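Local structure of glutathione transferase o1 (Bombyx mori, 3RBT) at residues L27-V32 against P76-P81; G38-L43 against W180-R185. The protein is an Omega-class glutathione transferase, a family that probably joins glutathione to electrophiles and reduces dehydroascorbate at the expense of glutathione. One frame throughout, in Å; residues are numbered along the deposited sequence.

Interaction 1 (L27-V32 against P76-P81); sequences LRLYHV and PVLEIP
Two donors grip OE1 of Glu79, the best-held polar atom of this strand pair. Arg28 NH1 makes a salt bridge to Glu79 OE1 at 2.8 Å, and the hydroxyl Tyr30 OH donates to the same Glu79 OE1 at 3.1 Å; both arrive from above the carboxylate plane. Guanidinium and carboxylate planes stand 67° apart, so the pair meets through one oxygen rather than as a flat two-pronged bridge. Glu79 runs out extended, CG anti to the backbone N (chi1 -171°), alongside Arg28, whose chain bends at chi3 to bring NH1 round. Two donors on one buried oxygen would favour an ionised Glu79, although Arg28 shares its charge with Glu53 through NE; Pro21 O takes NH2 of Arg28. A water bonds to Glu79 OE2 and, weakly, to Arg28 NH1.

The backbones run antiparallel. Arg28–Glu79 and Tyr30–Val77 are hydrogen-bonded pairs, each joined by two N–H···O bonds; Glu79 N to Arg28 O is 2.7 Å long and nearly straight. Tyrosine suits position 30 because its ring meets Phe66 and Phe88 while its hydroxyl reaches Glu79; beta-branched Val77 sets its CB 4.0 Å from Tyr30 CB.

Leu29 and Leu78, a non-hydrogen-bonded pair, turn to the other face, toward helices 36-47 and 92-102. Leu29 CD1 touches Pro76 CB at 3.8 Å, and Leu27 CD1 reaches Pro81 CD at 3.6 Å. Pro76 follows a cis peptide bond, the cis-proline that leads into this strand in thioredoxin-fold domains of glutathione transferases; the two strands are the centre of that domain's 2-1-3-4 sheet.

Interaction 2 (G38-L43 against W180-R185); sequences GHRVLL and WPWVER
Polar bonds converge on His39, whose CG lies anti to the backbone N (chi1 -168°) so that the imidazole points at helix 174-186. Arg185 NH1 comes tip to tip and donates to His39 ND1 at 3.0 Å, almost straight and in the plane of both groups. That bond makes ND1 the acceptor. The same Arg185 NH1 also donates to Pro181 O one turn back, 2.9 Å away, while Met34 O holds NH2 of Arg185 and Tyr234 OH holds its NE. A water joins His39 NE2 to Glu184 OE2, which further accepts from Trp180 NE1 at 2.8 Å; Glu184 OE1 bonds Tyr230 OH.

Apolar contacts centre on Pro181, whose ring carbons meet His39, Arg40 and Leu43. Its CG sits over the imidazole face, 4.2 Å from the His39 ring centroid, a CH–pi contact, and Leu43 CD1 slides past to Pro181 CD at 3.9 Å.

The flat groups of Arg40 and Trp182 meet steeply, 71° apart: the indole edge presents CZ3 to Arg40 NE at 3.2 Å, over one guanidinium face. Arg40 NE bonds Met178 O.

The axes of segments 38-43 and 180-185 cross at 117°, with helix 113-138 against Trp182 and Arg40, helix 205-216 against Trp180, and Val41 touching helix 92-102 and Pro76, just before strand 77-80.

The centres of the two interactions lie about 15 Å apart, and the two are connected by helix 36-47, which follows strand 27-31 in the chain. One side of that helix lies on the sheet, where Leu29 CD1 packs on Val41 CG1 at 3.7 Å and Pro76 CG rests on Gly38 CA, while His39, Arg40 and Leu43 face helix 174-186. The segments alternate along the chain: 27-32, 38-43, 76-81, 180-185. Interaction 1 is internal to the N-terminal thioredoxin-like domain, whereas interaction 2, near the centre of the chain, joins that domain to the helical C-terminal one. Both contacts are buried, so helix 36-47 couples the sheet directly to the helical domain.

Interaction 1 (L27-V32 against P76-P81)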
loop_
_atom_site.group_PDB
_atom_site.type_symbol
_atom_site.label_atom_id
_atom_site.label_comp_id
_atom_site.label_asym_id
_atom_site.label_seq_id
_atom_site.Cartn_x
_atom_site.Cartn_y
_atom_site.Cartn_z
ATOM N N LEU A 27 -9.380 -9.484 20.517
ATOM C CA LEU A 27 -8.944 -9.726 19.153
ATOM C C LEU A 27 -7.830 -10.764 19.202
ATOM O O LEU A 27 -7.222 -10.970 20.251
ATOM C CB LEU A 27 -8.463 -8.420 18.521
ATOM C CG LEU A 27 -9.413 -7.573 17.659
ATOM C CD1 LEU A 27 -10.879 -7.565 18.112
ATOM C CD2 LEU A 27 -8.872 -6.147 17.523
ATOM N N ARG A 28 -7.577 -11.435 18.085
ATOM C CA ARG A 28 -6.592 -12.516 18.062
ATOM C C ARG A 28 -5.548 -12.296 16.978
ATOM O O ARG A 28 -5.884 -12.210 15.796
ATOM C CB ARG A 28 -7.291 -13.858 17.841
ATOM C CG ARG A 28 -6.378 -15.084 17.929
ATOM C CD ARG A 28 -7.192 -16.360 17.722
ATOM N NE ARG A 28 -8.084 -16.643 18.849
ATOM C CZ ARG A 28 -9.288 -17.205 18.748
ATOM N NH1 ARG A 28 -9.789 -17.545 17.565
ATOM N NH2 ARG A 28 -10.004 -17.424 19.843
ATOM N N LEU A 29 -4.285 -12.219 17.383
ATOM C CA LEU A 29 -3.191 -12.122 16.434
ATOM C C LEU A 29 -2.475 -13.461 16.260
ATOM O O LEU A 29 -1.967 -14.040 17.234
ATOM C CB LEU A 29 -2.195 -11.032 16.852
ATOM C CG LEU A 29 -1.134 -10.650 15.802
ATOM C CD1 LEU A 29 -1.754 -9.931 14.603
ATOM C CD2 LEU A 29 -0.010 -9.809 16.414
ATOM N N TYR A 30 -2.465 -13.947 15.020
ATOM C CA TYR A 30 -1.621 -15.063 14.609
ATOM C C TYR A 30 -0.276 -14.496 14.156
ATOM O O TYR A 30 -0.200 -13.724 13.197
ATOM C CB TYR A 30 -2.271 -15.862 13.476
ATOM C CG TYR A 30 -3.566 -16.557 13.846
ATOM C CD1 TYR A 30 -4.784 -15.898 13.722
ATOM C CD2 TYR A 30 -3.576 -17.880 14.291
ATOM C CE1 TYR A 30 -5.984 -16.525 14.053
ATOM C CE2 TYR A 30 -4.773 -18.518 14.631
ATOM C CZ TYR A 30 -5.975 -17.828 14.496
ATOM O OH TYR A 30 -7.179 -18.419 14.811
ATOM N N HIS A 31 0.779 -14.899 14.854
ATOM C CA HIS A 31 2.068 -14.223 14.790
ATOM C C HIS A 31 3.190 -15.238 14.902
ATOM O O HIS A 31 3.127 -16.147 15.733
ATOM C CB HIS A 31 2.136 -13.204 15.939
ATOM C CG HIS A 31 3.501 -12.650 16.211
ATOM N ND1 HIS A 31 4.179 -11.850 15.314
ATOM C CD2 HIS A 31 4.293 -12.739 17.309
ATOM C CE1 HIS A 31 5.339 -11.492 15.837
ATOM N NE2 HIS A 31 5.432 -12.018 17.047
ATOM N N VAL A 32 4.196 -15.117 14.041
ATOM C CA VAL A 32 5.412 -15.914 14.203
ATOM C C VAL A 32 6.393 -15.142 15.087
ATOM O O VAL A 32 6.741 -14.002 14.788
ATOM C CB VAL A 32 6.092 -16.236 12.861
ATOM C CG1 VAL A 32 7.413 -16.964 13.105
ATOM C CG2 VAL A 32 5.181 -17.073 11.986
ATOM N N PRO A 76 1.480 -11.027 9.705
ATOM C CA PRO A 76 0.656 -11.750 10.683
ATOM C C PRO A 76 -0.791 -11.790 10.216
ATOM O O PRO A 76 -1.105 -11.268 9.146
ATOM C CB PRO A 76 0.768 -10.871 11.928
ATOM C CG PRO A 76 0.851 -9.491 11.361
ATOM C CD PRO A 76 1.754 -9.649 10.152
ATOM N N VAL A 77 -1.660 -12.411 11.006
ATOM C CA VAL A 77 -3.093 -12.372 10.748
ATOM C C VAL A 77 -3.800 -11.836 11.988
ATOM O O VAL A 77 -3.560 -12.307 13.104
ATOM C CB VAL A 77 -3.675 -13.765 10.432
ATOM C CG1 VAL A 77 -5.192 -13.671 10.221
ATOM C CG2 VAL A 77 -3.000 -14.384 9.214
ATOM N N LEU A 78 -4.660 -10.843 11.794
ATOM C CA LEU A 78 -5.501 -10.383 12.876
ATOM C C LEU A 78 -6.903 -10.921 12.637
ATOM O O LEU A 78 -7.530 -10.624 11.604
ATOM C CB LEU A 78 -5.499 -8.847 12.972
ATOM C CG LEU A 78 -6.334 -8.211 14.096
ATOM C CD1 LEU A 78 -5.681 -8.371 15.475
ATOM C CD2 LEU A 78 -6.613 -6.737 13.815
ATOM N N GLU A 79 -7.377 -11.724 13.585
ATOM C CA GLU A 79 -8.726 -12.272 13.522
ATOM C C GLU A 79 -9.623 -11.398 14.381
ATOM O O GLU A 79 -9.303 -11.122 15.536
ATOM C CB GLU A 79 -8.764 -13.730 13.997
ATOM C CG GLU A 79 -10.108 -14.439 13.753
ATOM C CD GLU A 79 -10.082 -15.922 14.112
ATOM O OE1 GLU A 79 -9.383 -16.300 15.074
ATOM O OE2 GLU A 79 -10.766 -16.711 13.434
ATOM N N ILE A 80 -10.749 -10.978 13.805
ATOM C CA ILE A 80 -11.630 -9.990 14.419
ATOM C C ILE A 80 -13.076 -10.493 14.362
ATOM O O ILE A 80 -13.410 -11.307 13.502
ATOM C CB ILE A 80 -11.503 -8.603 13.717
ATOM C CG1 ILE A 80 -11.813 -8.707 12.214
ATOM C CG2 ILE A 80 -10.097 -8.012 13.913
ATOM C CD1 ILE A 80 -12.176 -7.382 11.570
ATOM N N PRO A 81 -13.929 -10.044 15.302
ATOM C CA PRO A 81 -15.354 -10.350 15.156
ATOM C C PRO A 81 -15.956 -9.453 14.088
ATOM O O PRO A 81 -15.554 -8.292 13.961
ATOM C CB PRO A 81 -15.948 -10.000 16.526
ATOM C CG PRO A 81 -14.797 -9.747 17.437
ATOM C CD PRO A 81 -13.622 -9.396 16.588
HETATM O O HOH W 1 -12.301 -17.854 15.667
#

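Interaction 2 (G38-L43 against W180-R185)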
loop_
_atom_site.group_PDB
_atom_site.type_symbol
_atom_site.label_atom_id
_atom_site.label_comp_id
_atom_site.label_asym_id
_atom_site.label_seq_id
_atom_site.Cartn_x
_atom_site.Cartn_y
_atom_site.Cartn_z
ATOM N N GLY A 38 4.457 -8.710 12.502
ATOM C CA GLY A 38 3.660 -8.957 13.699
ATOM C C GLY A 38 4.003 -7.995 14.827
ATOM O O GLY A 38 3.118 -7.545 15.543
ATOM N N HIS A 39 5.290 -7.693 14.987
ATOM C CA HIS A 39 5.777 -6.721 15.986
ATOM C C HIS A 39 5.064 -5.371 15.799
ATOM O O HIS A 39 4.569 -4.777 16.765
ATOM C CB HIS A 39 7.295 -6.560 15.851
ATOM C CG HIS A 39 7.952 -5.824 16.985
ATOM N ND1 HIS A 39 9.323 -5.761 17.126
ATOM C CD2 HIS A 39 7.434 -5.134 18.033
ATOM C CE1 HIS A 39 9.621 -5.046 18.197
ATOM N NE2 HIS A 39 8.492 -4.659 18.768
ATOM N N ARG A 40 5.004 -4.916 14.550
ATOM C CA ARG A 40 4.194 -3.777 14.120
ATOM C C ARG A 40 2.774 -3.768 14.659
ATOM O O ARG A 40 2.322 -2.775 15.232
ATOM C CB ARG A 40 4.073 -3.789 12.600
ATOM C CG ARG A 40 4.942 -2.840 11.886
ATOM C CD ARG A 40 4.511 -2.770 10.424
ATOM N NE ARG A 40 5.381 -1.847 9.710
ATOM C CZ ARG A 40 5.475 -1.741 8.395
ATOM N NH1 ARG A 40 4.745 -2.511 7.601
ATOM N NH2 ARG A 40 6.313 -0.851 7.885
ATOM N N VAL A 41 2.058 -4.864 14.419
ATOM C CA VAL A 41 0.679 -4.984 14.846
ATOM C C VAL A 41 0.583 -5.063 16.375
ATOM O O VAL A 41 -0.336 -4.497 16.962
ATOM C CB VAL A 41 -0.033 -6.184 14.168
ATOM C CG1 VAL A 41 -1.489 -6.271 14.626
ATOM C CG2 VAL A 41 0.033 -6.046 12.635
ATOM N N LEU A 42 1.528 -5.749 17.020
ATOM C CA LEU A 42 1.568 -5.770 18.492
ATOM C C LEU A 42 1.715 -4.363 19.090
ATOM O O LEU A 42 1.063 -4.038 20.075
ATOM C CB LEU A 42 2.675 -6.699 19.024
ATOM C CG LEU A 42 2.454 -8.209 18.847
ATOM C CD1 LEU A 42 3.743 -8.992 19.132
ATOM C CD2 LEU A 42 1.307 -8.708 19.735
ATOM N N LEU A 43 2.574 -3.546 18.491
ATOM C CA LEU A 43 2.772 -2.160 18.941
ATOM C C LEU A 43 1.489 -1.319 18.873
ATOM O O LEU A 43 1.144 -0.621 19.831
ATOM C CB LEU A 43 3.879 -1.482 18.126
ATOM C CG LEU A 43 5.292 -2.039 18.314
ATOM C CD1 LEU A 43 6.282 -1.368 17.335
ATOM C CD2 LEU A 43 5.774 -1.968 19.773
ATOM N N TRP A 180 9.327 1.209 13.758
ATOM C CA TRP A 180 10.135 0.761 14.889
ATOM C C TRP A 180 10.675 -0.678 14.833
ATOM O O TRP A 180 11.852 -0.885 15.125
ATOM C CB TRP A 180 9.432 1.003 16.234
ATOM C CG TRP A 180 10.359 0.687 17.377
ATOM C CD1 TRP A 180 10.252 -0.337 18.261
ATOM C CD2 TRP A 180 11.575 1.378 17.704
ATOM N NE1 TRP A 180 11.318 -0.322 19.139
ATOM C CE2 TRP A 180 12.145 0.722 18.810
ATOM C CE3 TRP A 180 12.238 2.488 17.157
ATOM C CZ2 TRP A 180 13.339 1.156 19.405
ATOM C CZ3 TRP A 180 13.429 2.903 17.732
ATOM C CH2 TRP A 180 13.969 2.239 18.844
ATOM N N PRO A 181 9.829 -1.671 14.484
ATOM C CA PRO A 181 10.333 -3.041 14.570
ATOM C C PRO A 181 11.685 -3.265 13.874
ATOM O O PRO A 181 12.557 -3.907 14.453
ATOM C CB PRO A 181 9.212 -3.860 13.911
ATOM C CG PRO A 181 7.996 -3.093 14.254
ATOM C CD PRO A 181 8.411 -1.660 14.075
ATOM N N TRP A 182 11.864 -2.714 12.677
ATOM C CA TRP A 182 13.123 -2.858 11.953
ATOM C C TRP A 182 14.246 -2.050 12.591
ATOM O O TRP A 182 15.375 -2.530 12.675
ATOM C CB TRP A 182 12.952 -2.540 10.463
ATOM C CG TRP A 182 12.101 -3.590 9.813
ATOM C CD1 TRP A 182 12.534 -4.729 9.172
ATOM C CD2 TRP A 182 10.672 -3.630 9.776
ATOM N NE1 TRP A 182 11.456 -5.459 8.733
ATOM C CE2 TRP A 182 10.302 -4.809 9.094
ATOM C CE3 TRP A 182 9.663 -2.774 10.247
ATOM C CZ2 TRP A 182 8.963 -5.152 8.866
ATOM C CZ3 TRP A 182 8.338 -3.120 10.024
ATOM C CH2 TRP A 182 8.002 -4.302 9.345
ATOM N N VAL A 183 13.926 -0.850 13.076
ATOM C CA VAL A 183 14.913 -0.023 13.767
ATOM C C VAL A 183 15.460 -0.720 15.031
ATOM O O VAL A 183 16.667 -0.732 15.268
ATOM C CB VAL A 183 14.367 1.398 14.061
ATOM C CG1 VAL A 183 15.365 2.210 14.881
ATOM C CG2 VAL A 183 14.070 2.119 12.755
ATOM N N GLU A 184 14.573 -1.314 15.825
ATOM C CA GLU A 184 14.987 -2.025 17.037
ATOM C C GLU A 184 15.931 -3.193 16.714
ATOM O O GLU A 184 16.885 -3.453 17.454
ATOM C CB GLU A 184 13.766 -2.545 17.778
ATOM C CG GLU A 184 14.024 -2.916 19.215
ATOM C CD GLU A 184 12.773 -3.440 19.870
ATOM O OE1 GLU A 184 12.516 -4.662 19.763
ATOM O OE2 GLU A 184 12.039 -2.625 20.475
ATOM N N ARG A 185 15.638 -3.887 15.611
ATOM C CA ARG A 185 16.463 -4.992 15.127
ATOM C C ARG A 185 17.854 -4.548 14.682
ATOM O O ARG A 185 18.818 -5.280 14.876
ATOM C CB ARG A 185 15.757 -5.755 14.006
ATOM C CG ARG A 185 14.681 -6.688 14.533
ATOM C CD ARG A 185 13.668 -7.101 13.471
ATOM N NE ARG A 185 12.730 -8.069 14.039
ATOM C CZ ARG A 185 11.724 -7.756 14.856
ATOM N NH1 ARG A 185 11.509 -6.493 15.208
ATOM N NH2 ARG A 185 10.931 -8.710 15.334
HETATM O O HOH W 2 9.346 -3.134 20.662
#